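Local coordinates for uncharacterized protein (Cricetid herpesvirus 2, PDB 4ZKQ) that binds chemokines and probably acts as a viral decoy receptor that keeps them from host receptors, at residues A[201-206]-A[260-265]; A[145-150]-A[238-243]; A[107-112]-A[117-122]; A[72-77]-A[211-216]. One frame throughout, in Å; residues are numbered along the deposited sequence.

In the fold
The four contacts illustrate how one beta-rich chain uses different chemistry at different depths. Contacts 2 and 4 are buried: both join the sheet containing strands 68-74 and 147-152 to the sheet containing strands 206-223 and 233-244. Contact 2 does so with methyl groups and a threonine, whereas contact 4 adds a water bridge and includes a buried lysine whose charge is met by residues outside the two segments. Contact 1 is at the surface, where a glycosylated turn rests on strand 260-263, itself paired with strand 233-244 of contact 2. Contact 3 is partly buried and the only one with direct backbone hydrogen bonds between its segments; its strand 108-111 pairs with strand 147-152 of contact 2.

Contact 1 (A[201-206]-A[260-265]); sequences TVLENQ and VYVHLI. With NAG (2-acetamido-2-deoxy-beta-D-glucopyranose), chain B.
Leu203 lies across Val260 and Val262, so that a type II beta turn, Leu203 to Gln206, rests on the short strand 260-263. Its two methyls divide the work: CD2 of Leu203 is 3.7 Å from CG2 of Val260, while CD1 of Leu203 reaches CG2 of Val262 at 4.1 Å. Both pairs of side chains cross obliquely, and the leucine fork spans alternate residues of the strand, whose side chains share a face; Tyr261, between them, turns the other way. CG2 of Val260 sits between its own backbone N and carbonyl carbon, and from that position it meets both arms of the fork.

A more distant touch, NE2 of Gln206 to CD2 of Leu264 at 4.4 Å, extends the contact to Leu264. The same amide organises the loop through its other end. OE1 accepts from two backbone donors, with an N-H...O angle of 174° from N of Val202 and 145° from N of Leu203, the latter lying in the carbonyl plane. This double grip fixes the rotation of the amide and ties the last turn residue back to the first, Leu203, and to Val202 just before it.

Strand 260-263 is in turn paired with strand 233-244, through Val260 with Gly243 and Val262 with Ala241. At Asn205, where the chain turns its corner, ND2 is joined covalently to C1 of an N-acetylglucosamine at 1.4 Å.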
# COMPACT_ATOMS: atom_id res chain seq x y z
N THR A 201 23.51 -15.89 5.01
CA THR A 201 23.74 -14.47 4.75
C THR A 201 23.88 -14.18 3.26
O THR A 201 24.48 -14.96 2.52
CB THR A 201 25.02 -13.98 5.49
OG1 THR A 201 24.76 -13.89 6.89
CG2 THR A 201 25.46 -12.62 4.99
N VAL A 202 23.30 -13.07 2.83
CA VAL A 202 23.38 -12.64 1.43
C VAL A 202 23.88 -11.20 1.33
O VAL A 202 24.17 -10.71 0.24
CB VAL A 202 22.02 -12.77 0.73
CG1 VAL A 202 21.56 -14.22 0.75
CG2 VAL A 202 20.98 -11.88 1.38
N LEU A 203 23.97 -10.53 2.48
CA LEU A 203 24.47 -9.16 2.55
C LEU A 203 25.60 -9.05 3.55
O LEU A 203 25.65 -9.80 4.53
CB LEU A 203 23.36 -8.20 2.97
CG LEU A 203 22.18 -7.95 2.05
CD1 LEU A 203 21.22 -6.98 2.73
CD2 LEU A 203 22.64 -7.40 0.71
N GLU A 204 26.50 -8.10 3.34
CA GLU A 204 27.51 -7.79 4.33
C GLU A 204 26.87 -7.05 5.51
O GLU A 204 26.03 -6.17 5.31
CB GLU A 204 28.63 -6.97 3.72
CG GLU A 204 29.28 -7.65 2.52
CD GLU A 204 29.69 -9.08 2.82
OE1 GLU A 204 30.53 -9.28 3.72
OE2 GLU A 204 29.16 -10.00 2.16
N ASN A 205 27.28 -7.42 6.72
CA ASN A 205 26.74 -6.85 7.95
C ASN A 205 25.22 -7.00 8.02
O ASN A 205 24.50 -6.10 8.47
CB ASN A 205 27.17 -5.38 8.08
CG ASN A 205 28.50 -5.24 8.79
OD1 ASN A 205 29.26 -6.22 8.89
ND2 ASN A 205 28.80 -4.05 9.31
N GLN A 206 24.75 -8.17 7.60
CA GLN A 206 23.32 -8.42 7.50
C GLN A 206 22.64 -8.31 8.85
O GLN A 206 23.07 -8.90 9.84
CB GLN A 206 23.06 -9.80 6.90
CG GLN A 206 21.58 -10.08 6.69
CD GLN A 206 21.32 -11.23 5.75
OE1 GLN A 206 22.00 -11.38 4.73
NE2 GLN A 206 20.33 -12.04 6.07
N VAL A 260 21.31 -1.37 1.52
CA VAL A 260 20.20 -1.93 0.76
C VAL A 260 19.34 -2.77 1.68
O VAL A 260 19.69 -2.98 2.84
CB VAL A 260 20.68 -2.80 -0.40
CG1 VAL A 260 21.49 -1.99 -1.37
CG2 VAL A 260 21.50 -3.97 0.13
N TYR A 261 18.23 -3.27 1.15
CA TYR A 261 17.45 -4.27 1.87
C TYR A 261 17.15 -5.45 0.96
O TYR A 261 17.18 -5.33 -0.27
CB TYR A 261 16.14 -3.67 2.43
CG TYR A 261 15.06 -3.36 1.41
CD1 TYR A 261 14.29 -4.36 0.85
CD2 TYR A 261 14.79 -2.05 1.04
CE1 TYR A 261 13.30 -4.08 -0.06
CE2 TYR A 261 13.80 -1.76 0.12
CZ TYR A 261 13.05 -2.78 -0.42
OH TYR A 261 12.06 -2.50 -1.34
N VAL A 262 16.86 -6.58 1.58
CA VAL A 262 16.35 -7.76 0.90
C VAL A 262 15.17 -8.29 1.69
O VAL A 262 15.18 -8.27 2.92
CB VAL A 262 17.44 -8.86 0.77
CG1 VAL A 262 16.86 -10.15 0.23
CG2 VAL A 262 18.57 -8.38 -0.14
N HIS A 263 14.13 -8.74 0.98
CA HIS A 263 13.00 -9.41 1.62
C HIS A 263 13.39 -10.83 2.03
O HIS A 263 14.00 -11.56 1.25
CB HIS A 263 11.80 -9.48 0.67
CG HIS A 263 11.24 -8.15 0.28
ND1 HIS A 263 10.66 -7.29 1.19
CD2 HIS A 263 11.17 -7.53 -0.92
CE1 HIS A 263 10.27 -6.20 0.57
NE2 HIS A 263 10.56 -6.31 -0.72
N LEU A 264 13.02 -11.22 3.25
CA LEU A 264 13.23 -12.59 3.72
C LEU A 264 11.90 -13.35 3.79
O LEU A 264 10.84 -12.75 3.96
CB LEU A 264 13.91 -12.58 5.09
CG LEU A 264 15.25 -11.86 5.16
CD1 LEU A 264 15.73 -11.78 6.60
CD2 LEU A 264 16.29 -12.55 4.28
N ILE A 265 11.97 -14.67 3.66
CA ILE A 265 10.79 -15.53 3.66
C ILE A 265 10.33 -15.83 5.09
O ILE A 265 11.13 -15.77 6.02
CB ILE A 265 11.06 -16.86 2.92
CG1 ILE A 265 11.73 -16.62 1.57
CG2 ILE A 265 9.76 -17.64 2.72
CD1 ILE A 265 12.25 -17.88 0.91
C1 NAG B . 30.04 -3.86 10.03
C2 NAG B . 31.28 -4.22 9.29
C3 NAG B . 32.11 -2.95 9.01
C4 NAG B . 31.15 -1.84 8.60
C5 NAG B . 30.38 -1.43 9.83
C6 NAG B . 29.01 -0.85 9.48
C7 NAG B . 32.32 -6.47 9.63
C8 NAG B . 33.09 -7.39 10.52
N2 NAG B . 32.02 -5.13 10.08
O3 NAG B . 33.01 -3.19 7.98
O4 NAG B . 31.95 -0.78 8.09
O5 NAG B . 30.17 -2.56 10.67
O6 NAG B . 28.98 0.53 9.85
O7 NAG B . 31.95 -6.87 8.54

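Contact 2 (A[145-150]-A[238-243]); sequences ESLAVL and LLTALG
With chi1 at -48° in Leu147 and -40° in Leu238, each leucine holds CG anti to its own carbonyl carbon, and the two side chains slide past each other in opposite directions. Their methyls meet where CD2 of Leu147 lies 3.8 Å from CD1 of Leu238. The other branch of Leu147 has a different partner. It points tip to tip at Thr240, with CD1 of Leu147 3.4 Å from OG1 and 3.6 Å from CG2 of that residue. The threonine sets OG1 beside its backbone N and CG2 anti to it, and both branches face the one methyl group.

Farther along, CG2 of Val149 approaches CD2 of Leu242 only to 4.5 Å, so the packing is closest around Leu147. This is a face-to-face packing of two beta sheets, a case in which side chains alone do the joining. The strand segments 147-150 and 238-243 come no nearer than 10.9 Å between axes, and their directions differ by 49°; alternate residues of each strand point into the interface. All five touching residues are buried.

Neighbouring strands add to this layer. Leu147 also touches Val72 of strand 68-74 and His263 of strand 260-263, and its backbone N donates to OH of Tyr261. That tyrosine reaches Thr240 and Leu242 too, while strand 108-111 borders strand 147-152 through Val149 and Phe110.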
# COMPACT_ATOMS: atom_id res chain seq x y z
N GLU A 145 4.95 -4.46 -2.05
CA GLU A 145 5.64 -5.03 -0.90
C GLU A 145 6.95 -4.31 -0.59
O GLU A 145 7.62 -4.62 0.40
CB GLU A 145 5.91 -6.51 -1.15
CG GLU A 145 4.74 -7.24 -1.79
CD GLU A 145 4.84 -8.74 -1.64
OE1 GLU A 145 5.24 -9.41 -2.62
OE2 GLU A 145 4.51 -9.25 -0.55
N SER A 146 7.31 -3.34 -1.42
CA SER A 146 8.59 -2.66 -1.26
C SER A 146 8.61 -1.77 -0.03
O SER A 146 7.58 -1.52 0.59
CB SER A 146 8.91 -1.83 -2.50
OG SER A 146 8.90 -2.65 -3.65
N LEU A 147 9.81 -1.30 0.30
CA LEU A 147 10.04 -0.56 1.53
C LEU A 147 10.80 0.72 1.27
O LEU A 147 11.55 0.84 0.31
CB LEU A 147 10.83 -1.42 2.52
CG LEU A 147 10.33 -2.84 2.74
CD1 LEU A 147 11.34 -3.59 3.57
CD2 LEU A 147 8.96 -2.83 3.40
N ALA A 148 10.57 1.69 2.15
CA ALA A 148 11.39 2.89 2.22
C ALA A 148 12.11 2.82 3.54
O ALA A 148 11.50 2.49 4.56
CB ALA A 148 10.55 4.13 2.11
N VAL A 149 13.40 3.13 3.52
CA VAL A 149 14.22 3.07 4.72
C VAL A 149 14.83 4.43 4.94
O VAL A 149 15.39 5.02 4.03
CB VAL A 149 15.32 1.99 4.60
CG1 VAL A 149 16.10 1.88 5.90
CG2 VAL A 149 14.70 0.65 4.26
N LEU A 150 14.68 4.94 6.16
CA LEU A 150 15.26 6.22 6.54
C LEU A 150 16.34 5.98 7.57
O LEU A 150 16.18 5.15 8.46
CB LEU A 150 14.20 7.16 7.09
CG LEU A 150 13.08 7.57 6.13
CD1 LEU A 150 11.98 6.54 6.16
CD2 LEU A 150 12.56 8.93 6.51
N LEU A 238 6.46 -8.13 8.21
CA LEU A 238 7.55 -8.00 7.26
C LEU A 238 8.82 -8.54 7.89
O LEU A 238 9.12 -8.23 9.04
CB LEU A 238 7.78 -6.54 6.87
CG LEU A 238 6.55 -5.67 6.66
CD1 LEU A 238 6.99 -4.26 6.32
CD2 LEU A 238 5.68 -6.23 5.56
N LEU A 239 9.55 -9.35 7.14
CA LEU A 239 10.87 -9.79 7.56
C LEU A 239 11.89 -9.22 6.58
O LEU A 239 11.88 -9.57 5.40
CB LEU A 239 10.94 -11.31 7.63
CG LEU A 239 12.21 -11.86 8.29
CD1 LEU A 239 12.36 -11.38 9.73
CD2 LEU A 239 12.21 -13.38 8.24
N THR A 240 12.74 -8.34 7.08
CA THR A 240 13.62 -7.55 6.24
C THR A 240 15.08 -7.66 6.66
O THR A 240 15.40 -7.49 7.83
CB THR A 240 13.22 -6.06 6.28
OG1 THR A 240 11.82 -5.93 6.05
CG2 THR A 240 13.99 -5.28 5.23
N ALA A 241 15.95 -7.93 5.69
CA ALA A 241 17.40 -7.89 5.89
C ALA A 241 17.99 -6.57 5.41
O ALA A 241 17.81 -6.19 4.25
CB ALA A 241 18.07 -9.05 5.17
N LEU A 242 18.67 -5.86 6.30
CA LEU A 242 19.44 -4.67 5.93
C LEU A 242 20.92 -5.02 5.87
O LEU A 242 21.39 -5.87 6.62
CB LEU A 242 19.24 -3.55 6.94
CG LEU A 242 17.80 -3.07 7.15
CD1 LEU A 242 17.80 -1.87 8.07
CD2 LEU A 242 17.14 -2.74 5.83
N GLY A 243 21.66 -4.33 5.00
CA GLY A 243 23.09 -4.57 4.86
C GLY A 243 23.66 -3.98 3.59
O GLY A 243 23.05 -3.09 2.98

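Contact 3 (A[107-112]-A[117-122]); sequences LTVFGP and HVPQFV
The imidazole of His117 passes obliquely beside Val109, whose CG2 methyl lies 3.5 Å from CE1, and the flat ring of Phe121 is met in a similarly slanted way by Leu107, with CD2 3.9 Å from CZ. These rings accompany an antiparallel bridge that joins the border strand 108-111 of one sheet to the border strand 117-125 of another, and so stitches two layers together at their margins. Trp94 packs edge-to-face with Phe121. Between the rings of His117 and Phe121 stands the pyrrolidine of Pro119, crossed by the side chain of Leu107 at about a right angle; CG of the proline is 3.7 Å from CD2 of the leucine.

The bridge is a single hydrogen-bonded pair, Val109 with His117, closed by the short connection between the two segments. N of Val109 donates to O of His117 at 2.9 Å, and N of His117 returns a bond to O of Val109 at 3.1 Å. Beyond this pair lies Pro119, which has no N-H to continue the ladder.

With chi1 at 72°, the imidazole of His117 is placed between its backbone N and carbonyl carbon, and ND1 bonds to O of Glu115. Thr108 likewise sends its OG1 outside the two segments, to Glu116. The carbonyl of Leu107 is buried without a conventional partner; among its neighbours is a CA-H...O contact from CA of Val118, 3.4 Å from O of Leu107.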
# COMPACT_ATOMS: atom_id res chain seq x y z
N LEU A 107 20.89 12.91 6.96
CA LEU A 107 19.76 12.04 6.64
C LEU A 107 19.95 11.37 5.29
O LEU A 107 20.21 12.05 4.30
CB LEU A 107 18.45 12.84 6.63
CG LEU A 107 17.20 12.14 6.10
CD1 LEU A 107 16.75 11.03 7.05
CD2 LEU A 107 16.08 13.15 5.87
N THR A 108 19.80 10.05 5.25
CA THR A 108 19.73 9.35 3.98
C THR A 108 18.50 8.45 3.93
O THR A 108 17.95 8.05 4.96
CB THR A 108 20.99 8.51 3.72
OG1 THR A 108 21.12 7.51 4.73
CG2 THR A 108 22.24 9.41 3.71
N VAL A 109 18.08 8.13 2.71
CA VAL A 109 16.97 7.22 2.51
C VAL A 109 17.25 6.35 1.32
O VAL A 109 18.02 6.73 0.44
CB VAL A 109 15.62 7.97 2.29
CG1 VAL A 109 15.37 8.97 3.38
CG2 VAL A 109 15.60 8.67 0.93
N PHE A 110 16.65 5.17 1.30
CA PHE A 110 16.65 4.37 0.09
C PHE A 110 15.35 3.60 -0.03
O PHE A 110 14.55 3.52 0.90
CB PHE A 110 17.86 3.42 0.05
CG PHE A 110 17.99 2.51 1.24
CD1 PHE A 110 18.59 2.94 2.40
CD2 PHE A 110 17.55 1.20 1.17
CE1 PHE A 110 18.73 2.10 3.49
CE2 PHE A 110 17.68 0.35 2.26
CZ PHE A 110 18.28 0.80 3.41
N GLY A 111 15.13 3.06 -1.22
CA GLY A 111 13.94 2.30 -1.50
C GLY A 111 14.13 1.59 -2.81
O GLY A 111 15.23 1.60 -3.36
N PRO A 112 13.06 0.97 -3.32
CA PRO A 112 13.22 0.27 -4.59
C PRO A 112 13.51 1.26 -5.72
O PRO A 112 12.82 2.27 -5.85
CB PRO A 112 11.88 -0.41 -4.78
CG PRO A 112 10.91 0.53 -4.09
CD PRO A 112 11.66 1.02 -2.89
N HIS A 117 20.86 7.72 -0.37
CA HIS A 117 21.23 9.07 -0.76
C HIS A 117 20.63 10.07 0.21
O HIS A 117 19.67 9.76 0.90
CB HIS A 117 20.72 9.37 -2.17
CG HIS A 117 19.23 9.54 -2.24
ND1 HIS A 117 18.36 8.48 -2.16
CD2 HIS A 117 18.46 10.66 -2.33
CE1 HIS A 117 17.11 8.93 -2.23
NE2 HIS A 117 17.15 10.24 -2.34
N VAL A 118 21.20 11.26 0.25
CA VAL A 118 20.59 12.38 0.96
C VAL A 118 19.40 12.87 0.14
O VAL A 118 19.58 13.32 -0.99
CB VAL A 118 21.58 13.53 1.17
CG1 VAL A 118 20.91 14.72 1.83
CG2 VAL A 118 22.77 13.06 2.00
N PRO A 119 18.17 12.80 0.70
CA PRO A 119 16.99 13.17 -0.10
C PRO A 119 17.03 14.64 -0.48
O PRO A 119 17.76 15.42 0.12
CB PRO A 119 15.81 12.88 0.84
CG PRO A 119 16.38 12.96 2.21
CD PRO A 119 17.81 12.48 2.09
N GLN A 120 16.24 14.99 -1.49
CA GLN A 120 16.16 16.37 -1.93
C GLN A 120 15.34 17.17 -0.93
O GLN A 120 14.26 16.74 -0.54
CB GLN A 120 15.55 16.43 -3.32
CG GLN A 120 15.52 17.81 -3.91
CD GLN A 120 15.10 17.80 -5.36
OE1 GLN A 120 15.11 16.75 -6.01
NE2 GLN A 120 14.72 18.95 -5.87
N PHE A 121 15.86 18.32 -0.51
CA PHE A 121 15.16 19.18 0.45
C PHE A 121 14.54 20.39 -0.24
O PHE A 121 15.09 20.92 -1.21
CB PHE A 121 16.11 19.67 1.54
CG PHE A 121 16.33 18.67 2.64
CD1 PHE A 121 17.14 17.57 2.45
CD2 PHE A 121 15.72 18.83 3.88
CE1 PHE A 121 17.34 16.65 3.46
CE2 PHE A 121 15.92 17.92 4.89
CZ PHE A 121 16.73 16.83 4.68
N VAL A 122 13.39 20.81 0.27
CA VAL A 122 12.72 22.02 -0.20
C VAL A 122 12.13 22.76 0.99
O VAL A 122 11.95 22.19 2.07
CB VAL A 122 11.59 21.71 -1.20
CG1 VAL A 122 12.16 21.20 -2.51
CG2 VAL A 122 10.59 20.72 -0.61

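Contact 4 (A[72-77]-A[211-216]); sequences VLPLST and TTLSKK
Leu213 supplies the tight part of this contact, pressing its CD1 methyl against the ring of Pro74 at the point where two beta sheets face each other. CG of Pro74 is 3.8 Å from CD1 of Leu213, and the two side chains run past one another in opposite directions. The same methyl also touches Thr77, whose CG2 lies 4.2 Å away and whose side chain crosses the leucine at about a right angle. Thr77 can present this methyl because its first torsion (50°) puts CG2 anti to the carbonyl carbon and OG1 between that carbon and the backbone N. One leucine of strand 206-223 thus packs against the end of strand 68-74 and the loop that follows it, and Trp180 adds to the packing around Pro74 and Thr77.

On one flank the fit becomes polar and looser. NZ of Lys215 comes only to 3.8 Å from OG1 of Thr77. It is engaged by a salt bridge to Asp78 and by hydrogen bonds to Gln24 and Thr56, a set of partners that probably favours a charged lysine despite its burial.

The other flank is loosest, for O of Val72 and OG1 of Thr211 stand 4.6 Å apart. Here a water molecule takes the place of direct contact: it donates to O of Val72 at 2.8 Å and is hydrogen-bonded to OG1 of Thr211, also at 2.8 Å.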
# COMPACT_ATOMS: atom_id res chain seq x y z
N VAL A 72 11.82 1.71 8.95
CA VAL A 72 11.51 0.86 7.81
C VAL A 72 10.01 0.95 7.57
O VAL A 72 9.21 0.45 8.36
CB VAL A 72 11.93 -0.60 8.06
CG1 VAL A 72 11.55 -1.48 6.88
CG2 VAL A 72 13.43 -0.67 8.33
N LEU A 73 9.65 1.58 6.46
CA LEU A 73 8.24 1.85 6.15
C LEU A 73 7.78 1.08 4.91
O LEU A 73 8.50 1.01 3.91
CB LEU A 73 8.05 3.35 5.93
CG LEU A 73 8.47 4.24 7.08
CD1 LEU A 73 8.40 5.69 6.68
CD2 LEU A 73 7.60 4.00 8.31
N PRO A 74 6.59 0.47 4.97
CA PRO A 74 6.07 -0.18 3.78
C PRO A 74 5.56 0.85 2.78
O PRO A 74 4.97 1.84 3.21
CB PRO A 74 4.92 -1.03 4.32
CG PRO A 74 4.41 -0.22 5.47
CD PRO A 74 5.63 0.41 6.09
N LEU A 75 5.78 0.63 1.49
CA LEU A 75 5.26 1.57 0.50
C LEU A 75 3.73 1.47 0.46
O LEU A 75 3.06 2.45 0.16
CB LEU A 75 5.89 1.35 -0.88
CG LEU A 75 7.39 1.66 -0.98
CD1 LEU A 75 7.82 1.75 -2.43
CD2 LEU A 75 7.79 2.95 -0.26
N SER A 76 3.20 0.29 0.79
CA SER A 76 1.77 0.14 1.04
C SER A 76 1.54 -0.78 2.25
O SER A 76 2.07 -1.89 2.27
CB SER A 76 1.07 -0.44 -0.20
OG SER A 76 -0.31 -0.65 0.03
N THR A 77 0.78 -0.35 3.25
CA THR A 77 0.54 -1.24 4.40
C THR A 77 -0.41 -2.38 4.06
O THR A 77 -0.33 -3.46 4.65
CB THR A 77 -0.01 -0.48 5.64
OG1 THR A 77 -1.14 0.33 5.27
CG2 THR A 77 1.10 0.35 6.28
N THR A 211 8.97 -6.40 11.24
CA THR A 211 8.04 -5.29 11.39
C THR A 211 6.63 -5.84 11.35
O THR A 211 6.23 -6.44 10.35
CB THR A 211 8.22 -4.22 10.29
OG1 THR A 211 9.53 -3.65 10.38
CG2 THR A 211 7.18 -3.10 10.43
N THR A 212 5.89 -5.68 12.44
CA THR A 212 4.51 -6.14 12.49
C THR A 212 3.58 -4.95 12.29
O THR A 212 3.64 -3.96 13.02
CB THR A 212 4.21 -6.85 13.83
OG1 THR A 212 5.16 -7.91 14.02
CG2 THR A 212 2.80 -7.44 13.83
N LEU A 213 2.74 -5.05 11.27
CA LEU A 213 1.74 -4.04 10.96
C LEU A 213 0.38 -4.55 11.40
O LEU A 213 -0.06 -5.61 10.95
CB LEU A 213 1.73 -3.73 9.46
CG LEU A 213 3.06 -3.26 8.86
CD1 LEU A 213 2.98 -3.21 7.34
CD2 LEU A 213 3.46 -1.91 9.42
N SER A 214 -0.29 -3.81 12.27
CA SER A 214 -1.60 -4.21 12.78
C SER A 214 -2.60 -3.08 12.60
O SER A 214 -2.42 -2.01 13.16
CB SER A 214 -1.52 -4.60 14.26
OG SER A 214 -0.48 -5.54 14.48
N LYS A 215 -3.64 -3.34 11.81
CA LYS A 215 -4.66 -2.35 11.53
C LYS A 215 -6.01 -2.80 12.07
O LYS A 215 -6.44 -3.94 11.85
CB LYS A 215 -4.77 -2.09 10.02
CG LYS A 215 -6.00 -1.25 9.64
CD LYS A 215 -6.00 -0.92 8.14
CE LYS A 215 -4.96 0.14 7.78
NZ LYS A 215 -4.84 0.34 6.30
N LYS A 216 -6.70 -1.89 12.74
CA LYS A 216 -8.06 -2.16 13.18
C LYS A 216 -9.01 -1.92 12.02
O LYS A 216 -9.33 -0.78 11.66
CB LYS A 216 -8.46 -1.31 14.38
CG LYS A 216 -9.89 -1.60 14.85
CD LYS A 216 -10.25 -0.87 16.13
CE LYS A 216 -11.68 -1.17 16.57
NZ LYS A 216 -12.11 -0.27 17.67
O HOH W 1 9.70 -0.89 10.77